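Local atomic coordinates of Ifi204 (Mus musculus domesticus, PDB entry 5YZW), a protein that probably senses DNA in innate immunity, as an interferon-inducible PYHIN-family member whose HIN domain recognises DNA. Residues Asn61-Asp67 with Cys82-Val88. Numbering follows the deposited sequence.
Sequences NIIAISD and CVSDVNV
In the first of the two OB-fold barrels of this HIN domain, the short strand 83-84 pairs antiparallel with the start of strand 62-71, which on its other edge bonds to strand 11-25. Ala-64 and Ser-84 form the hydrogen-bonded pair, CA atoms 5.3 Å apart: Ala-64 N gives to Ser-84 O at 2.8 Å, and Ser-84 N returns to Ala-64 O at 3.2 Å. Ile-65 and Val-83 follow as a non-hydrogen-bonded pair, CA atoms 4.7 Å apart, and Ser-66 N to Cys-82 O (2.7 Å) closes that end. Build residues 62-65 and 83-84 extended.

The two faces differ. On the buried one, Val-83 (chi1 t) wedges between two isoleucines: its CG1 lies 3.9 Å from Ile-63 CB, its CG2 4.4 Å from Ile-65 CG1. Val-13 of strand 11-25 touches both isoleucines, and Ile-77 lies against Ile-65 and Val-83, so this is barrel-core packing. On the face of Ala-64 and Ser-84, the small methyl makes a shallow hollow. After Asp-85 the chain leaves the strand, swings out through Val-86 and Asn-87, and doubles back so that Val-88 fills it, CG1 4.1 Å from Ala-64 CB and CG2 3.4 Å from Ile-62 CG2.

Where the strands part, a water bridges the gap, donating to Ile-62 O (2.9 Å) and weakly to Asp-85 O (2.8 Å) while accepting from Val-88 N (3.3 Å). Beyond it, Asn-61 ND2, also bonded to Lys-56 O, reaches Asp-85 OD2 at 3.2 Å, nearly straight at 172°.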
loop_
_atom_site.group_PDB
_atom_site.type_symbol
_atom_site.label_atom_id
_atom_site.label_comp_id
_atom_site.label_asym_id
_atom_site.label_seq_id
_atom_site.Cartn_x
_atom_site.Cartn_y
_atom_site.Cartn_z
ATOM N N ASN A 61 3.846 -17.305 -2.841
ATOM C CA ASN A 61 5.106 -17.561 -3.533
ATOM C C ASN A 61 6.271 -17.091 -2.669
ATOM O O ASN A 61 6.180 -16.082 -1.969
ATOM C CB ASN A 61 5.114 -16.836 -4.882
ATOM C CG ASN A 61 6.104 -17.418 -5.879
ATOM O OD1 ASN A 61 6.676 -18.508 -5.678
ATOM N ND2 ASN A 61 6.297 -16.693 -6.984
ATOM N N ILE A 62 7.372 -17.834 -2.692
ATOM C CA ILE A 62 8.576 -17.437 -1.970
ATOM C C ILE A 62 9.592 -16.951 -2.996
ATOM O O ILE A 62 9.774 -17.579 -4.045
ATOM C CB ILE A 62 9.111 -18.587 -1.101
ATOM C CG1 ILE A 62 8.033 -18.972 -0.087
ATOM C CG2 ILE A 62 10.313 -18.143 -0.318
ATOM C CD1 ILE A 62 8.283 -20.306 0.570
ATOM N N ILE A 63 10.195 -15.785 -2.732
ATOM C CA ILE A 63 10.976 -15.069 -3.739
ATOM C C ILE A 63 12.204 -14.458 -3.072
ATOM O O ILE A 63 12.273 -14.326 -1.847
ATOM C CB ILE A 63 10.136 -13.965 -4.467
ATOM C CG1 ILE A 63 9.690 -12.885 -3.488
ATOM C CG2 ILE A 63 8.923 -14.558 -5.195
ATOM C CD1 ILE A 63 8.858 -11.722 -4.131
ATOM N N ALA A 64 13.193 -14.100 -3.897
ATOM C CA ALA A 64 14.440 -13.497 -3.424
ATOM C C ALA A 64 14.574 -12.136 -4.095
ATOM O O ALA A 64 14.511 -12.044 -5.324
ATOM C CB ALA A 64 15.652 -14.413 -3.733
ATOM N N ILE A 65 14.715 -11.074 -3.302
ATOM C CA ILE A 65 14.726 -9.709 -3.830
ATOM C C ILE A 65 16.132 -9.134 -3.683
ATOM O O ILE A 65 16.653 -9.047 -2.567
ATOM C CB ILE A 65 13.701 -8.809 -3.117
ATOM C CG1 ILE A 65 12.278 -9.373 -3.235
ATOM C CG2 ILE A 65 13.766 -7.399 -3.695
ATOM C CD1 ILE A 65 11.220 -8.544 -2.452
ATOM N N SER A 66 16.721 -8.686 -4.791
ATOM C CA SER A 66 18.037 -8.053 -4.764
ATOM C C SER A 66 17.993 -6.665 -5.393
ATOM O O SER A 66 17.009 -6.277 -6.017
ATOM C CB SER A 66 19.076 -8.925 -5.493
ATOM O OG SER A 66 18.975 -10.272 -5.081
ATOM N N ASP A 67 19.121 -5.964 -5.261
ATOM C CA ASP A 67 19.292 -4.594 -5.728
ATOM C C ASP A 67 18.019 -3.776 -5.568
ATOM O O ASP A 67 17.462 -3.308 -6.569
ATOM C CB ASP A 67 19.756 -4.585 -7.185
ATOM C CG ASP A 67 21.118 -5.243 -7.364
ATOM O OD1 ASP A 67 22.122 -4.682 -6.866
ATOM O OD2 ASP A 67 21.184 -6.324 -7.986
ATOM N N CYS A 82 15.653 -8.129 -10.540
ATOM C CA CYS A 82 15.840 -8.028 -9.097
ATOM C C CYS A 82 15.283 -9.228 -8.340
ATOM O O CYS A 82 15.608 -9.401 -7.162
ATOM C CB CYS A 82 15.154 -6.757 -8.543
ATOM S SG CYS A 82 15.723 -5.162 -9.220
ATOM N N VAL A 83 14.414 -10.024 -8.959
ATOM C CA VAL A 83 13.618 -11.022 -8.247
ATOM C C VAL A 83 13.788 -12.381 -8.920
ATOM O O VAL A 83 13.730 -12.482 -10.148
ATOM C CB VAL A 83 12.123 -10.625 -8.211
ATOM C CG1 VAL A 83 11.321 -11.649 -7.422
ATOM C CG2 VAL A 83 11.931 -9.201 -7.618
ATOM N N SER A 84 14.016 -13.426 -8.116
ATOM C CA SER A 84 14.014 -14.813 -8.591
ATOM C C SER A 84 13.136 -15.628 -7.647
ATOM O O SER A 84 12.914 -15.227 -6.499
ATOM C CB SER A 84 15.437 -15.391 -8.667
ATOM O OG SER A 84 15.983 -15.498 -7.372
ATOM N N ASP A 85 12.593 -16.767 -8.142
ATOM C CA ASP A 85 11.590 -17.494 -7.358
ATOM C C ASP A 85 11.624 -19.026 -7.495
ATOM O O ASP A 85 10.582 -19.673 -7.331
ATOM C CB ASP A 85 10.175 -17.016 -7.719
ATOM C CG ASP A 85 9.639 -17.634 -9.019
ATOM O OD1 ASP A 85 10.405 -17.783 -10.002
ATOM O OD2 ASP A 85 8.429 -17.956 -9.051
ATOM N N VAL A 86 12.777 -19.640 -7.733
ATOM C CA VAL A 86 12.806 -21.087 -7.964
ATOM C C VAL A 86 13.332 -21.787 -6.712
ATOM O O VAL A 86 14.542 -21.823 -6.471
ATOM C CB VAL A 86 13.620 -21.452 -9.206
ATOM C CG1 VAL A 86 13.642 -22.985 -9.393
ATOM C CG2 VAL A 86 13.032 -20.769 -10.431
ATOM N N ASN A 87 12.409 -22.367 -5.930
ATOM C CA ASN A 87 12.719 -23.201 -4.757
ATOM C C ASN A 87 13.727 -22.520 -3.826
ATOM O O ASN A 87 14.709 -23.118 -3.377
ATOM C CB ASN A 87 13.217 -24.593 -5.189
ATOM C CG ASN A 87 12.918 -25.682 -4.156
ATOM O OD1 ASN A 87 11.765 -26.038 -3.929
ATOM N ND2 ASN A 87 13.966 -26.219 -3.536
ATOM N N VAL A 88 13.477 -21.243 -3.536
ATOM C CA VAL A 88 14.408 -20.477 -2.712
ATOM C C VAL A 88 14.381 -20.975 -1.268
ATOM O O VAL A 88 15.428 -21.199 -0.652
ATOM C CB VAL A 88 14.095 -18.972 -2.813
ATOM C CG1 VAL A 88 14.645 -18.399 -4.113
ATOM C CG2 VAL A 88 12.613 -18.739 -2.759
HETATM O O HOH W 1 10.563 -20.297 -4.627
#